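Local atomic coordinates of endonuclease 2 (Arabidopsis thaliana, PDB entry 4CXP), a protein that cuts RNA and single-stranded DNA, and double-stranded DNA less efficiently, into products with 5'-phosphate ends, using a cluster of three divalent metal ions. Residues Lys3-Gln14 with Gly35-Trp43; Val193-Lys201 with Gln249-Arg260. All coordinates share one frame; numbering follows the deposited sequence.

Interaction 1. Residues Lys3-Gln14 with Gly35-Trp43; sequences KEGHEIICKIAQ and GDLSSLCLW. With ZN (zinc ion), chain G; SO4 (sulfate ion), chain K.
Cys10 and Cys41 join the N-terminal helix of this S1/P1-type nuclease to the loop 35-43 through a disulfide, SG to SG 2.0 Å with a chi3 of -91°. Leu37 packs on the link, its CG 4.2 Å from Cys10 SG; nearer the metal, Leu42 crosses His6 at about a right angle and brings CD1 to 3.4 Å from His6 CD2. Hydrogen bonds fasten the far end of the helix. Gln14, its CG anti to the backbone N (chi1 -171°) and its chain extended, presents both amide atoms to the loop: OE1 accepts from Leu37 N at 2.9 Å, tilted from the carbonyl plane, and NE2 donates to Gly35 O in that carbonyl's plane. With an alanine here, Leu37 N and Gly35 O would probably both lose their mate on this helix, and the Gly35-Leu37 part of the loop could shift. Water extends the polar seam: in one modelled conformer of each side chain, Glu7 OE2 is bridged to Ser38 O, and Lys11 NZ, which also pairs with Glu175, to Asp36 OD2. The His6 ring stacks on that of His120. Its NE2 binds zinc at 2.0 Å, alongside Trp1 O and Asp124 OD1.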
loop_
_atom_site.group_PDB
_atom_site.type_symbol
_atom_site.label_atom_id
_atom_site.label_comp_id
_atom_site.label_asym_id
_atom_site.label_seq_id
_atom_site.Cartn_x
_atom_site.Cartn_y
_atom_site.Cartn_z
ATOM N N LYS A 3 -3.187 4.117 9.141
ATOM C CA LYS A 3 -1.992 3.929 9.905
ATOM C C LYS A 3 -1.615 2.473 10.068
ATOM O O LYS A 3 -0.454 2.102 9.926
ATOM C CB LYS A 3 -2.166 4.578 11.287
ATOM C CG LYS A 3 -1.054 4.331 12.277
ATOM C CD LYS A 3 -1.389 4.959 13.619
ATOM C CE LYS A 3 -0.250 4.868 14.618
ATOM N NZ LYS A 3 -0.303 3.607 15.399
ATOM N N GLU A 4 -2.593 1.636 10.400
ATOM C CA GLU A 4 -2.297 0.249 10.722
ATOM C C GLU A 4 -1.747 -0.491 9.501
ATOM O O GLU A 4 -0.792 -1.261 9.614
ATOM C CB GLU A 4 -3.546 -0.465 11.253
ATOM C CG GLU A 4 -4.166 0.178 12.492
ATOM C CD GLU A 4 -5.135 1.332 12.211
ATOM O OE1 GLU A 4 -5.374 1.715 11.030
ATOM O OE2 GLU A 4 -5.697 1.848 13.205
ATOM N N GLY A 5 -2.358 -0.286 8.339
ATOM C CA GLY A 5 -1.894 -0.971 7.147
ATOM C C GLY A 5 -0.466 -0.613 6.799
ATOM O O GLY A 5 0.336 -1.484 6.473
ATOM N N HIS A 6 -0.137 0.683 6.823
ATOM C CA HIS A 6 1.242 1.083 6.540
ATOM C C HIS A 6 2.225 0.551 7.565
ATOM O O HIS A 6 3.339 0.168 7.226
ATOM C CB HIS A 6 1.376 2.601 6.413
ATOM C CG HIS A 6 0.744 3.118 5.170
ATOM N ND1 HIS A 6 1.310 2.936 3.927
ATOM C CD2 HIS A 6 -0.440 3.724 4.959
ATOM C CE1 HIS A 6 0.484 3.422 3.011
ATOM N NE2 HIS A 6 -0.586 3.912 3.607
ATOM N N GLU A 7 1.834 0.557 8.839
ATOM C CA GLU A 7 2.721 0.030 9.869
ATOM C C GLU A 7 3.022 -1.443 9.620
ATOM O O GLU A 7 4.166 -1.868 9.736
ATOM C CB GLU A 7 2.134 0.207 11.267
ATOM C CG GLU A 7 2.241 1.606 11.819
ATOM C CD GLU A 7 1.642 1.715 13.207
ATOM O OE1 GLU A 7 0.814 0.856 13.591
ATOM O OE2 GLU A 7 1.981 2.671 13.911
ATOM N N ILE A 8 1.997 -2.221 9.303
ATOM C CA ILE A 8 2.173 -3.625 9.029
ATOM C C ILE A 8 3.128 -3.840 7.862
ATOM O O ILE A 8 4.053 -4.652 7.933
ATOM C CB ILE A 8 0.804 -4.313 8.782
ATOM C CG1 ILE A 8 -0.024 -4.366 10.080
ATOM C CG2 ILE A 8 0.975 -5.688 8.166
ATOM C CD1 ILE A 8 -1.490 -4.656 9.878
ATOM N N ILE A 9 2.882 -3.131 6.762
ATOM C CA ILE A 9 3.710 -3.271 5.580
ATOM C C ILE A 9 5.162 -2.941 5.893
ATOM O O ILE A 9 6.073 -3.669 5.509
ATOM C CB ILE A 9 3.129 -2.407 4.439
ATOM C CG1 ILE A 9 1.845 -3.075 3.923
ATOM C CG2 ILE A 9 4.134 -2.190 3.318
ATOM C CD1 ILE A 9 1.055 -2.236 2.958
ATOM N N CYS A 10 5.381 -1.823 6.568
ATOM C CA CYS A 10 6.737 -1.402 6.857
ATOM C C CYS A 10 7.429 -2.290 7.893
ATOM O O CYS A 10 8.639 -2.475 7.814
ATOM C CB CYS A 10 6.766 0.070 7.253
ATOM S SG CYS A 10 6.610 1.129 5.796
ATOM N N LYS A 11 6.690 -2.847 8.853
ATOM C CA LYS A 11 7.270 -3.786 9.821
ATOM C C LYS A 11 7.721 -5.063 9.121
ATOM O O LYS A 11 8.821 -5.558 9.349
ATOM C CB LYS A 11 6.278 -4.103 10.937
ATOM C CG LYS A 11 6.134 -2.989 11.957
ATOM C CD LYS A 11 4.969 -3.241 12.897
ATOM C CE LYS A 11 4.902 -2.217 14.010
ATOM N NZ LYS A 11 5.858 -2.543 15.096
ATOM N N ILE A 12 6.879 -5.586 8.235
ATOM C CA ILE A 12 7.255 -6.763 7.456
ATOM C C ILE A 12 8.498 -6.426 6.621
ATOM O O ILE A 12 9.476 -7.177 6.585
ATOM C CB ILE A 12 6.094 -7.245 6.567
ATOM C CG1 ILE A 12 4.975 -7.811 7.437
ATOM C CG2 ILE A 12 6.585 -8.278 5.567
ATOM C CD1 ILE A 12 3.713 -8.119 6.676
ATOM N N ALA A 13 8.459 -5.292 5.935
ATOM C CA ALA A 13 9.546 -4.957 5.047
ATOM C C ALA A 13 10.865 -4.825 5.780
ATOM O O ALA A 13 11.896 -5.336 5.330
ATOM C CB ALA A 13 9.257 -3.676 4.299
ATOM N N GLN A 14 10.868 -4.132 6.916
ATOM C CA GLN A 14 12.153 -3.822 7.529
ATOM C C GLN A 14 12.844 -5.099 8.007
ATOM O O GLN A 14 14.058 -5.206 7.944
ATOM C CB GLN A 14 12.036 -2.772 8.632
ATOM C CG GLN A 14 13.402 -2.288 9.125
ATOM C CD GLN A 14 13.338 -1.035 9.983
ATOM O OE1 GLN A 14 12.278 -0.681 10.508
ATOM N NE2 GLN A 14 14.452 -0.319 10.085
ATOM N N GLY A 35 15.253 4.245 14.673
ATOM C CA GLY A 35 15.614 3.128 13.825
ATOM C C GLY A 35 14.459 2.407 13.152
ATOM O O GLY A 35 14.691 1.466 12.395
ATOM N N ASP A 36 13.219 2.829 13.416
ATOM C CA ASP A 36 12.016 2.084 13.026
ATOM C C ASP A 36 11.339 2.745 11.831
ATOM O O ASP A 36 10.721 3.793 11.962
ATOM C CB ASP A 36 11.095 2.032 14.252
ATOM C CG ASP A 36 9.848 1.223 14.048
ATOM O OD1 ASP A 36 9.586 0.743 12.940
ATOM O OD2 ASP A 36 9.089 1.078 15.030
ATOM N N LEU A 37 11.441 2.115 10.672
ATOM C CA LEU A 37 10.846 2.639 9.461
ATOM C C LEU A 37 9.335 2.834 9.641
ATOM O O LEU A 37 8.760 3.815 9.166
ATOM C CB LEU A 37 11.129 1.686 8.291
ATOM C CG LEU A 37 10.509 2.068 6.943
ATOM C CD1 LEU A 37 11.005 3.422 6.426
ATOM C CD2 LEU A 37 10.802 0.963 5.946
ATOM N N SER A 38 8.685 1.884 10.305
ATOM C CA SER A 38 7.249 1.937 10.494
ATOM C C SER A 38 6.776 3.140 11.280
ATOM O O SER A 38 5.641 3.529 11.135
ATOM C CB SER A 38 6.732 0.636 11.101
ATOM O OG SER A 38 6.968 0.551 12.481
ATOM N N SER A 39 7.646 3.791 12.029
ATOM C CA SER A 39 7.246 4.987 12.761
ATOM C C SER A 39 6.988 6.176 11.841
ATOM O O SER A 39 6.372 7.129 12.260
ATOM C CB SER A 39 8.272 5.354 13.803
ATOM O OG SER A 39 9.421 5.882 13.211
ATOM N N LEU A 40 7.433 6.100 10.584
ATOM C CA LEU A 40 7.283 7.192 9.622
ATOM C C LEU A 40 6.574 6.769 8.329
ATOM O O LEU A 40 6.577 7.487 7.347
ATOM C CB LEU A 40 8.642 7.774 9.284
ATOM C CG LEU A 40 9.215 8.664 10.379
ATOM C CD1 LEU A 40 10.670 8.969 10.072
ATOM C CD2 LEU A 40 8.426 9.967 10.514
ATOM N N CYS A 41 5.926 5.621 8.356
ATOM C CA CYS A 41 5.316 5.170 7.090
ATOM C C CYS A 41 3.977 5.839 6.775
ATOM O O CYS A 41 3.431 5.565 5.717
ATOM C CB CYS A 41 5.265 3.633 6.965
ATOM S SG CYS A 41 6.902 3.001 6.511
ATOM N N LEU A 42 3.527 6.773 7.611
ATOM C CA LEU A 42 2.407 7.677 7.297
ATOM C C LEU A 42 2.859 9.115 7.016
ATOM O O LEU A 42 2.028 9.969 6.707
ATOM C CB LEU A 42 1.334 7.665 8.401
ATOM C CG LEU A 42 -0.129 7.595 7.959
ATOM C CD1 LEU A 42 -0.473 6.371 7.156
ATOM C CD2 LEU A 42 -1.017 7.682 9.188
ATOM N N TRP A 43 4.161 9.376 7.059
ATOM C CA TRP A 43 4.661 10.721 6.813
ATOM C C TRP A 43 4.144 11.274 5.494
ATOM O O TRP A 43 3.730 12.425 5.426
ATOM C CB TRP A 43 6.195 10.737 6.831
ATOM C CG TRP A 43 6.785 12.038 6.414
ATOM C CD1 TRP A 43 7.031 13.122 7.201
ATOM C CD2 TRP A 43 7.208 12.397 5.092
ATOM N NE1 TRP A 43 7.564 14.138 6.456
ATOM C CE2 TRP A 43 7.691 13.720 5.159
ATOM C CE3 TRP A 43 7.236 11.730 3.866
ATOM C CZ2 TRP A 43 8.177 14.389 4.054
ATOM C CZ3 TRP A 43 7.695 12.405 2.757
ATOM C CH2 TRP A 43 8.175 13.718 2.861
HETATM ZN ZN ZN G . -2.270 4.553 2.704
HETATM S S SO4 K . 7.369 16.760 9.252
HETATM O O1 SO4 K . 6.048 16.216 8.913
HETATM O O2 SO4 K . 7.262 18.234 9.326
HETATM O O3 SO4 K . 8.366 16.391 8.234
HETATM O O4 SO4 K . 7.798 16.235 10.565
HETATM O O HOH W 1 3.589 4.511 13.174
HETATM O O HOH W 2 8.569 -1.942 14.725
HETATM O O HOH W 3 9.635 -0.889 10.317
#

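Interaction 2. Residues Val193-Lys201 with Gln249-Arg260; sequences VKRWETCTK and QGGVRLAATLNR
Trp196 packs its indole against Gln249, and the helices carrying them, 193-197 and 249-260, cross at -50° with axes 9.1 Å apart. Its CB lies 4.0 Å from Val252 CG1, and CG, beside the backbone N (chi1 -63°), carries the ring over the Gln249 side chain. CD2 and CE2 sit on Gln249 CG, which makes a CH-pi contact 3.5 Å from the centroid of the six-membered ring. Over the pyrrole part of the same face, Gln249 NE2 lies near CD1 and 3.4 Å from Trp196 NE1, two donors that do not bond. CE3 meets Val252 CG2 near the ring plane, CZ3 has Gln249 N at 3.8 Å, and CZ2 and CH2, at the tip, stay over Gln249 CG. On the opposite face Val193 CA lies toward the rim. Trp196 O takes a bond from Arg253 NE at 3.1 Å, in the guanidinium plane, while Arg253 NH1 pairs with Glu212. Two turns on, Arg260 NH1 donates to Glu197 O at 2.8 Å, nearly along the C=O axis, and Cys199 CB sits over one guanidinium face, 3.5 Å from NH2. Arginines thus bind carbonyls at the C-terminal end of a helix, in helix-helix packing of the mainly helical S1/P1 nuclease fold.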
loop_
_atom_site.group_PDB
_atom_site.type_symbol
_atom_site.label_atom_id
_atom_site.label_comp_id
_atom_site.label_asym_id
_atom_site.label_seq_id
_atom_site.Cartn_x
_atom_site.Cartn_y
_atom_site.Cartn_z
ATOM N N VAL A 193 5.510 -16.039 -2.573
ATOM C CA VAL A 193 6.392 -14.970 -2.130
ATOM C C VAL A 193 7.555 -14.787 -3.098
ATOM O O VAL A 193 7.973 -13.665 -3.385
ATOM C CB VAL A 193 6.855 -15.239 -0.676
ATOM C CG1 VAL A 193 8.050 -14.396 -0.276
ATOM C CG2 VAL A 193 5.705 -15.003 0.288
ATOM N N LYS A 194 8.114 -15.893 -3.596
ATOM C CA LYS A 194 9.200 -15.794 -4.565
ATOM C C LYS A 194 8.762 -15.022 -5.803
ATOM O O LYS A 194 9.524 -14.221 -6.347
ATOM C CB LYS A 194 9.743 -17.177 -4.930
ATOM C CG LYS A 194 10.417 -17.871 -3.765
ATOM C CD LYS A 194 11.014 -19.227 -4.037
ATOM C CE LYS A 194 11.669 -19.800 -2.784
ATOM N N ARG A 195 7.551 -15.274 -6.273
ATOM C CA ARG A 195 7.039 -14.501 -7.404
ATOM C C ARG A 195 6.758 -13.044 -7.032
ATOM O O ARG A 195 7.000 -12.139 -7.829
ATOM C CB ARG A 195 5.792 -15.152 -7.972
ATOM C CG ARG A 195 6.061 -16.533 -8.552
ATOM C CD ARG A 195 4.917 -17.038 -9.378
ATOM N NE ARG A 195 3.652 -17.129 -8.672
ATOM C CZ ARG A 195 3.229 -18.189 -8.015
ATOM N NH1 ARG A 195 4.040 -19.218 -7.770
ATOM N NH2 ARG A 195 2.009 -18.211 -7.527
ATOM N N TRP A 196 6.252 -12.805 -5.826
ATOM C CA TRP A 196 6.003 -11.446 -5.408
ATOM C C TRP A 196 7.266 -10.598 -5.443
ATOM O O TRP A 196 7.205 -9.429 -5.773
ATOM C CB TRP A 196 5.438 -11.412 -3.982
ATOM C CG TRP A 196 4.111 -12.094 -3.810
ATOM C CD1 TRP A 196 3.268 -12.569 -4.779
ATOM C CD2 TRP A 196 3.481 -12.382 -2.561
ATOM N NE1 TRP A 196 2.167 -13.148 -4.205
ATOM C CE2 TRP A 196 2.271 -13.037 -2.839
ATOM C CE3 TRP A 196 3.814 -12.121 -1.230
ATOM C CZ2 TRP A 196 1.400 -13.436 -1.822
ATOM C CZ3 TRP A 196 2.956 -12.504 -0.239
ATOM C CH2 TRP A 196 1.772 -13.162 -0.532
ATOM N N GLU A 197 8.397 -11.189 -5.059
ATOM C CA GLU A 197 9.668 -10.469 -4.983
ATOM C C GLU A 197 10.307 -10.176 -6.314
ATOM O O GLU A 197 11.056 -9.227 -6.432
ATOM C CB GLU A 197 10.673 -11.273 -4.195
ATOM C CG GLU A 197 10.327 -11.408 -2.760
ATOM C CD GLU A 197 11.301 -12.259 -2.014
ATOM O OE1 GLU A 197 11.723 -13.305 -2.553
ATOM O OE2 GLU A 197 11.595 -11.901 -0.873
ATOM N N THR A 198 10.069 -11.021 -7.299
ATOM C CA THR A 198 10.790 -10.960 -8.568
ATOM C C THR A 198 10.371 -9.741 -9.370
ATOM O O THR A 198 9.198 -9.443 -9.494
ATOM C CB THR A 198 10.493 -12.246 -9.358
ATOM O OG1 THR A 198 11.058 -13.344 -8.629
ATOM C CG2 THR A 198 11.071 -12.225 -10.765
ATOM N N CYS A 199 11.367 -9.065 -9.910
ATOM C CA CYS A 199 11.159 -7.930 -10.797
ATOM C C CYS A 199 12.264 -7.884 -11.833
ATOM O O CYS A 199 13.416 -7.634 -11.511
ATOM C CB CYS A 199 11.152 -6.631 -10.009
ATOM S SG CYS A 199 10.778 -5.148 -10.976
ATOM N N THR A 200 11.874 -8.137 -13.076
ATOM C CA THR A 200 12.739 -8.133 -14.267
ATOM C C THR A 200 13.347 -6.750 -14.593
ATOM O O THR A 200 14.265 -6.650 -15.391
ATOM C CB THR A 200 11.962 -8.757 -15.479
ATOM O OG1 THR A 200 12.437 -10.089 -15.712
ATOM C CG2 THR A 200 12.064 -7.930 -16.771
ATOM N N LYS A 201 12.865 -5.689 -13.944
ATOM C CA LYS A 201 13.568 -4.402 -13.979
ATOM C C LYS A 201 14.642 -4.392 -12.899
ATOM O O LYS A 201 14.354 -4.258 -11.698
ATOM C CB LYS A 201 12.619 -3.232 -13.751
ATOM C CG LYS A 201 11.151 -3.557 -13.858
ATOM C CD LYS A 201 10.572 -3.133 -15.184
ATOM C CE LYS A 201 9.405 -2.189 -14.964
ATOM N NZ LYS A 201 8.728 -1.839 -16.239
ATOM N N GLN A 249 1.992 -8.849 0.450
ATOM C CA GLN A 249 2.621 -8.489 -0.805
ATOM C C GLN A 249 3.338 -7.147 -0.676
ATOM O O GLN A 249 4.472 -6.992 -1.137
ATOM C CB GLN A 249 1.589 -8.417 -1.923
ATOM C CG GLN A 249 1.179 -9.759 -2.472
ATOM C CD GLN A 249 0.071 -9.661 -3.498
ATOM O OE1 GLN A 249 -0.912 -8.961 -3.291
ATOM N NE2 GLN A 249 0.213 -10.361 -4.601
ATOM N N GLY A 250 2.672 -6.166 -0.083
ATOM C CA GLY A 250 3.289 -4.866 0.066
ATOM C C GLY A 250 4.587 -4.925 0.859
ATOM O O GLY A 250 5.571 -4.300 0.484
ATOM N N GLY A 251 4.576 -5.640 1.978
ATOM C CA GLY A 251 5.766 -5.746 2.788
ATOM C C GLY A 251 6.903 -6.466 2.085
ATOM O O GLY A 251 8.058 -6.051 2.132
ATOM N N VAL A 252 6.566 -7.586 1.441
ATOM C CA VAL A 252 7.544 -8.370 0.713
ATOM C C VAL A 252 8.147 -7.541 -0.424
ATOM O O VAL A 252 9.363 -7.562 -0.641
ATOM C CB VAL A 252 6.895 -9.677 0.215
ATOM C CG1 VAL A 252 7.741 -10.339 -0.847
ATOM C CG2 VAL A 252 6.647 -10.633 1.367
ATOM N N ARG A 253 7.305 -6.825 -1.161
ATOM C CA ARG A 253 7.766 -6.065 -2.303
ATOM C C ARG A 253 8.520 -4.812 -1.895
ATOM O O ARG A 253 9.473 -4.436 -2.576
ATOM C CB ARG A 253 6.590 -5.767 -3.227
ATOM C CG ARG A 253 6.153 -7.025 -3.944
ATOM C CD ARG A 253 4.772 -6.919 -4.503
ATOM N NE ARG A 253 4.492 -8.007 -5.428
ATOM C CZ ARG A 253 3.307 -8.220 -5.969
ATOM N NH1 ARG A 253 2.254 -7.551 -5.541
ATOM N NH2 ARG A 253 3.152 -9.134 -6.916
ATOM N N LEU A 254 8.132 -4.161 -0.805
ATOM C CA LEU A 254 8.908 -3.040 -0.327
ATOM C C LEU A 254 10.322 -3.492 0.014
ATOM O O LEU A 254 11.304 -2.864 -0.407
ATOM C CB LEU A 254 8.231 -2.368 0.858
ATOM C CG LEU A 254 9.004 -1.202 1.477
ATOM C CD1 LEU A 254 9.388 -0.137 0.464
ATOM C CD2 LEU A 254 8.186 -0.605 2.610
ATOM N N ALA A 255 10.456 -4.598 0.750
ATOM C CA ALA A 255 11.790 -5.080 1.085
ATOM C C ALA A 255 12.569 -5.476 -0.160
ATOM O O ALA A 255 13.760 -5.165 -0.272
ATOM C CB ALA A 255 11.723 -6.242 2.038
ATOM N N ALA A 256 11.942 -6.197 -1.092
ATOM C CA ALA A 256 12.663 -6.646 -2.263
ATOM C C ALA A 256 13.160 -5.467 -3.092
ATOM O O ALA A 256 14.255 -5.502 -3.659
ATOM C CB ALA A 256 11.799 -7.557 -3.097
ATOM N N THR A 257 12.337 -4.433 -3.180
ATOM C CA THR A 257 12.688 -3.233 -3.924
ATOM C C THR A 257 13.838 -2.482 -3.244
ATOM O O THR A 257 14.804 -2.108 -3.912
ATOM C CB THR A 257 11.447 -2.359 -4.131
ATOM O OG1 THR A 257 10.450 -3.113 -4.819
ATOM C CG2 THR A 257 11.774 -1.129 -4.911
ATOM N N LEU A 258 13.752 -2.268 -1.938
ATOM C CA LEU A 258 14.842 -1.625 -1.219
ATOM C C LEU A 258 16.129 -2.442 -1.310
ATOM O O LEU A 258 17.220 -1.884 -1.450
ATOM C CB LEU A 258 14.478 -1.359 0.236
ATOM C CG LEU A 258 13.311 -0.374 0.457
ATOM C CD1 LEU A 258 13.005 -0.234 1.934
ATOM C CD2 LEU A 258 13.579 0.990 -0.156
ATOM N N ASN A 259 16.017 -3.766 -1.242
ATOM C CA ASN A 259 17.198 -4.598 -1.376
ATOM C C ASN A 259 17.865 -4.418 -2.739
ATOM O O ASN A 259 19.085 -4.317 -2.837
ATOM C CB ASN A 259 16.862 -6.069 -1.129
ATOM C CG ASN A 259 16.620 -6.369 0.339
ATOM O OD1 ASN A 259 16.977 -5.592 1.216
ATOM N ND2 ASN A 259 16.014 -7.505 0.613
ATOM N N ARG A 260 17.068 -4.362 -3.797
ATOM C CA ARG A 260 17.627 -4.112 -5.129
ATOM C C ARG A 260 18.248 -2.727 -5.217
ATOM O O ARG A 260 19.326 -2.576 -5.785
ATOM C CB ARG A 260 16.546 -4.263 -6.185
ATOM C CG ARG A 260 16.227 -5.691 -6.539
ATOM C CD ARG A 260 15.292 -5.836 -7.736
ATOM N NE ARG A 260 13.957 -5.287 -7.497
ATOM C CZ ARG A 260 12.923 -5.943 -6.995
ATOM N NH1 ARG A 260 13.000 -7.242 -6.706
ATOM N NH2 ARG A 260 11.783 -5.290 -6.835
HETATM O O HOH W 4 5.519 -9.809 -8.541
HETATM O O HOH W 5 11.033 -9.462 0.430
HETATM O O HOH W 6 9.419 -6.594 -5.720
#

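Overall arrangement
Interaction 1 closes before interaction 2 opens along the chain, and their centres lie about 16 Å apart within the one S1/P1 nuclease fold. The long C-terminal helix 233-262 links them: it meets helix 190-197 in interaction 2 and also packs against helix 3-15 of interaction 1. There Ala13 CB approaches Gly251 O at 3.4 Å, and Ile9 CG2 lies 3.7 Å from Gly250 C. Helix 111-124, which carries the metal ligands His120 and Asp124, touches both loop 35-43 and helix 233-262. Interaction 1 reaches the metal site through His6, whereas interaction 2 is structural packing. Its Ala256 and Arg260 lie in the propeptide, 256-263, which is removed in the mature form, so their part of the contact would probably be lost on maturation.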